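Local coordinates for protein contact-dependent inhibitor A (Enterobacter cloacae subsp. cloacae, PDB 4NTQ) that delivers a toxic C-terminal domain, a ribosomal RNase, into target bacteria and is bound by the immunity protein CdiI, at residues G173-P179 / P191-D195. Sequence-based numbering, arbitrary orientation.
Sequences GFDRRIP and PVFYD
Arg176 to Ile178 and Val192 to Tyr194 pair as short antiparallel strands whose axes come within 4.6 Å. Ile178 and Val192 form a hydrogen-bonded pair. Ile178 N donates to Val192 O at 2.7 Å, almost in line with that carbonyl, and Val192 N returns a bond to Ile178 O. At the Arg176 and Tyr194 pair, Tyr194 N to Arg176 O is a sound bond, but Arg176 N to Tyr194 O is long and weak at 3.5 Å. Asp175 and Arg176 both face Tyr194 here, a classic beta bulge.

Beyond the bulge, the Asp195 carboxylate stacks on the Phe174 ring, the two planes only 7° apart. Asp195 OD1 sits 3.6 Å above the ring plane, over its centre. With CG anti to the carbonyl carbon, chi1 -64°, Phe174 lays its ring flat against the Asp195 side chain, and Phe174 CE1 is 3.4 Å from Asp195 CB. Phe174 CB also packs on Phe193 CB. Gly173, just before, closes helix 164-170 with a Schellman motif.

The strands are the first two of a six-stranded antiparallel sheet with sequential order, in the toxin domain. Strand 176-178 is outermost within the chain, and strand 199-202 flanks 192-194 on its other side. Arg177 and Phe193 share the face under helix 164-170. The extended Arg177 chain passes the Phe193 ring, with Arg177 CB 3.7 Å from Phe193 CE1, and runs on to Pro191. Arg177 NH1 bonds to Asn186 O in the connecting loop. On the other face, Ile178 and Tyr194 lie side by side and point the same way, with Ile178 CD1 3.9 Å from Tyr194 CB. Tyr194 stacks on Tyr199. At the Ile178 and Val192 end, both side chains pack against Phe76 of the CdiI chain, and Asn75 ND2 of CdiI bonds to Pro179 O.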
ATOM      1  N   GLY A 173       1.252   8.828  20.463  1.00 69.36           N
ATOM      2  CA  GLY A 173       1.030  10.211  20.082  1.00 70.35           C
ATOM      3  C   GLY A 173       0.099  10.339  18.894  1.00 69.32           C
ATOM      4  O   GLY A 173      -0.425  11.415  18.605  1.00 70.76           O
ATOM      5  N   PHE A 174      -0.112   9.222  18.210  1.00 67.85           N
ATOM      6  CA  PHE A 174      -0.908   9.194  16.994  1.00 61.02           C
ATOM      7  C   PHE A 174      -2.400   9.128  17.320  1.00 69.65           C
ATOM      8  O   PHE A 174      -3.038   8.088  17.184  1.00 66.69           O
ATOM      9  CB  PHE A 174      -0.465   8.023  16.123  1.00 58.70           C
ATOM     10  CG  PHE A 174       0.956   8.139  15.633  1.00 62.48           C
ATOM     11  CD1 PHE A 174       1.225   8.522  14.326  1.00 59.82           C
ATOM     12  CD2 PHE A 174       2.023   7.876  16.478  1.00 65.13           C
ATOM     13  CE1 PHE A 174       2.534   8.630  13.870  1.00 51.42           C
ATOM     14  CE2 PHE A 174       3.330   7.987  16.032  1.00 58.55           C
ATOM     15  CZ  PHE A 174       3.585   8.367  14.726  1.00 51.44           C
ATOM     16  N   ASP A 175      -2.939  10.270  17.740  1.00 78.31           N
ATOM     17  CA  ASP A 175      -4.295  10.386  18.275  1.00 80.27           C
ATOM     18  C   ASP A 175      -5.410  10.212  17.258  1.00 76.99           C
ATOM     19  O   ASP A 175      -6.493   9.734  17.593  1.00 71.24           O
ATOM     20  CB  ASP A 175      -4.472  11.757  18.926  1.00 89.72           C
ATOM     21  CG  ASP A 175      -3.634  11.923  20.169  1.00105.16           C
ATOM     22  OD1 ASP A 175      -3.341  10.901  20.823  1.00110.12           O
ATOM     23  OD2 ASP A 175      -3.276  13.074  20.497  1.00111.24           O
ATOM     24  N   ARG A 176      -5.153  10.631  16.026  1.00 66.13           N
ATOM     25  CA  ARG A 176      -6.210  10.740  15.035  1.00 65.62           C
ATOM     26  C   ARG A 176      -6.321   9.484  14.177  1.00 61.36           C
ATOM     27  O   ARG A 176      -5.540   9.277  13.251  1.00 62.27           O
ATOM     28  CB  ARG A 176      -6.000  11.992  14.168  1.00 74.54           C
ATOM     29  CG  ARG A 176      -7.101  12.277  13.150  1.00 74.17           C
ATOM     30  CD  ARG A 176      -8.482  12.167  13.780  1.00 83.89           C
ATOM     31  NE  ARG A 176      -8.673  13.110  14.880  1.00 93.86           N
ATOM     32  CZ  ARG A 176      -9.739  13.128  15.680  1.00 94.83           C
ATOM     33  NH1 ARG A 176     -10.720  12.251  15.510  1.00 93.18           N
ATOM     34  NH2 ARG A 176      -9.823  14.024  16.653  1.00 96.60           N
ATOM     35  N   ARG A 177      -7.292   8.636  14.496  1.00 67.35           N
ATOM     36  CA  ARG A 177      -7.565   7.487  13.653  1.00 63.75           C
ATOM     37  C   ARG A 177      -8.163   7.978  12.351  1.00 57.79           C
ATOM     38  O   ARG A 177      -9.205   8.623  12.348  1.00 69.08           O
ATOM     39  CB  ARG A 177      -8.550   6.534  14.321  1.00 61.42           C
ATOM     40  CG  ARG A 177      -9.046   5.452  13.369  1.00 75.98           C
ATOM     41  CD  ARG A 177     -10.046   4.512  14.025  1.00 77.78           C
ATOM     42  NE  ARG A 177     -10.328   3.349  13.184  1.00 72.59           N
ATOM     43  CZ  ARG A 177     -11.361   3.255  12.352  1.00 71.45           C
ATOM     44  NH1 ARG A 177     -12.225   4.261  12.248  1.00 65.29           N
ATOM     45  NH2 ARG A 177     -11.531   2.154  11.625  1.00 65.65           N
ATOM     46  N   ILE A 178      -7.502   7.691  11.244  1.00 53.56           N
ATOM     47  CA  ILE A 178      -8.086   7.997   9.949  1.00 52.20           C
ATOM     48  C   ILE A 178      -8.520   6.709   9.282  1.00 54.68           C
ATOM     49  O   ILE A 178      -7.683   5.905   8.885  1.00 55.05           O
ATOM     50  CB  ILE A 178      -7.098   8.694   9.017  1.00 50.27           C
ATOM     51  CG1 ILE A 178      -6.560   9.973   9.658  1.00 52.43           C
ATOM     52  CG2 ILE A 178      -7.763   8.979   7.677  1.00 48.72           C
ATOM     53  CD1 ILE A 178      -5.477  10.643   8.834  1.00 50.49           C
ATOM     54  N   PRO A 179      -9.836   6.505   9.162  1.00 54.77           N
ATOM     55  CA  PRO A 179     -10.363   5.290   8.536  1.00 52.71           C
ATOM     56  C   PRO A 179     -10.266   5.395   7.025  1.00 54.35           C
ATOM     57  O   PRO A 179     -10.286   6.506   6.500  1.00 51.40           O
ATOM     58  CB  PRO A 179     -11.826   5.284   8.972  1.00 57.49           C
ATOM     59  CG  PRO A 179     -12.151   6.732   9.181  1.00 59.51           C
ATOM     60  CD  PRO A 179     -10.900   7.374   9.693  1.00 57.51           C
ATOM     61  N   PRO A 191      -6.988   0.969   9.074  1.00 48.86           N
ATOM     62  CA  PRO A 191      -6.957   2.416   9.184  1.00 49.10           C
ATOM     63  C   PRO A 191      -5.520   2.868   9.250  1.00 47.42           C
ATOM     64  O   PRO A 191      -4.597   2.067   9.231  1.00 44.94           O
ATOM     65  CB  PRO A 191      -7.589   2.648  10.545  1.00 55.39           C
ATOM     66  CG  PRO A 191      -7.028   1.523  11.352  1.00 55.21           C
ATOM     67  CD  PRO A 191      -6.974   0.336  10.404  1.00 57.38           C
ATOM     68  N   VAL A 192      -5.356   4.170   9.373  1.00 52.21           N
ATOM     69  CA  VAL A 192      -4.063   4.789   9.477  1.00 47.51           C
ATOM     70  C   VAL A 192      -4.177   5.736  10.684  1.00 56.52           C
ATOM     71  O   VAL A 192      -5.222   6.354  10.881  1.00 56.48           O
ATOM     72  CB  VAL A 192      -3.778   5.539   8.153  1.00 43.49           C
ATOM     73  CG1 VAL A 192      -3.139   6.850   8.392  1.00 42.46           C
ATOM     74  CG2 VAL A 192      -2.958   4.683   7.202  1.00 36.62           C
ATOM     75  N   PHE A 193      -3.130   5.821  11.506  1.00 45.40           N
ATOM     76  CA  PHE A 193      -3.148   6.696  12.674  1.00 52.18           C
ATOM     77  C   PHE A 193      -2.186   7.879  12.532  1.00 57.54           C
ATOM     78  O   PHE A 193      -1.020   7.710  12.188  1.00 55.20           O
ATOM     79  CB  PHE A 193      -2.876   5.894  13.952  1.00 54.90           C
ATOM     80  CG  PHE A 193      -3.857   4.768  14.170  1.00 59.43           C
ATOM     81  CD1 PHE A 193      -5.036   4.980  14.868  1.00 60.77           C
ATOM     82  CD2 PHE A 193      -3.612   3.507  13.648  1.00 51.45           C
ATOM     83  CE1 PHE A 193      -5.940   3.952  15.059  1.00 58.63           C
ATOM     84  CE2 PHE A 193      -4.517   2.474  13.836  1.00 55.46           C
ATOM     85  CZ  PHE A 193      -5.681   2.698  14.542  1.00 57.29           C
ATOM     86  N   TYR A 194      -2.695   9.075  12.814  1.00 56.54           N
ATOM     87  CA  TYR A 194      -2.013  10.317  12.471  1.00 59.53           C
ATOM     88  C   TYR A 194      -1.358  11.004  13.676  1.00 75.13           C
ATOM     89  O   TYR A 194      -1.950  11.104  14.750  1.00 76.44           O
ATOM     90  CB  TYR A 194      -3.012  11.261  11.810  1.00 63.53           C
ATOM     91  CG  TYR A 194      -2.413  12.486  11.175  1.00 61.56           C
ATOM     92  CD1 TYR A 194      -3.108  13.689  11.177  1.00 65.52           C
ATOM     93  CD2 TYR A 194      -1.168  12.447  10.567  1.00 60.29           C
ATOM     94  CE1 TYR A 194      -2.585  14.818  10.597  1.00 63.53           C
ATOM     95  CE2 TYR A 194      -0.634  13.575   9.968  1.00 63.40           C
ATOM     96  CZ  TYR A 194      -1.349  14.760   9.993  1.00 64.67           C
ATOM     97  OH  TYR A 194      -0.838  15.893   9.411  1.00 62.51           O
ATOM     98  N   ASP A 195      -0.135  11.481  13.467  1.00 83.24           N
ATOM     99  CA  ASP A 195       0.674  12.118  14.496  1.00 83.97           C
ATOM    100  C   ASP A 195       0.345  13.577  14.552  1.00 60.94           C
ATOM    101  O   ASP A 195       0.614  14.240  15.541  1.00 64.38           O
ATOM    102  CB  ASP A 195       2.152  12.030  14.099  1.00 55.25           C
ATOM    103  CG  ASP A 195       3.048  11.799  15.281  1.00 72.15           C
ATOM    104  OD1 ASP A 195       2.533  11.631  16.404  1.00 76.83           O
ATOM    105  OD2 ASP A 195       4.269  11.752  15.087  1.00 69.77           O
TER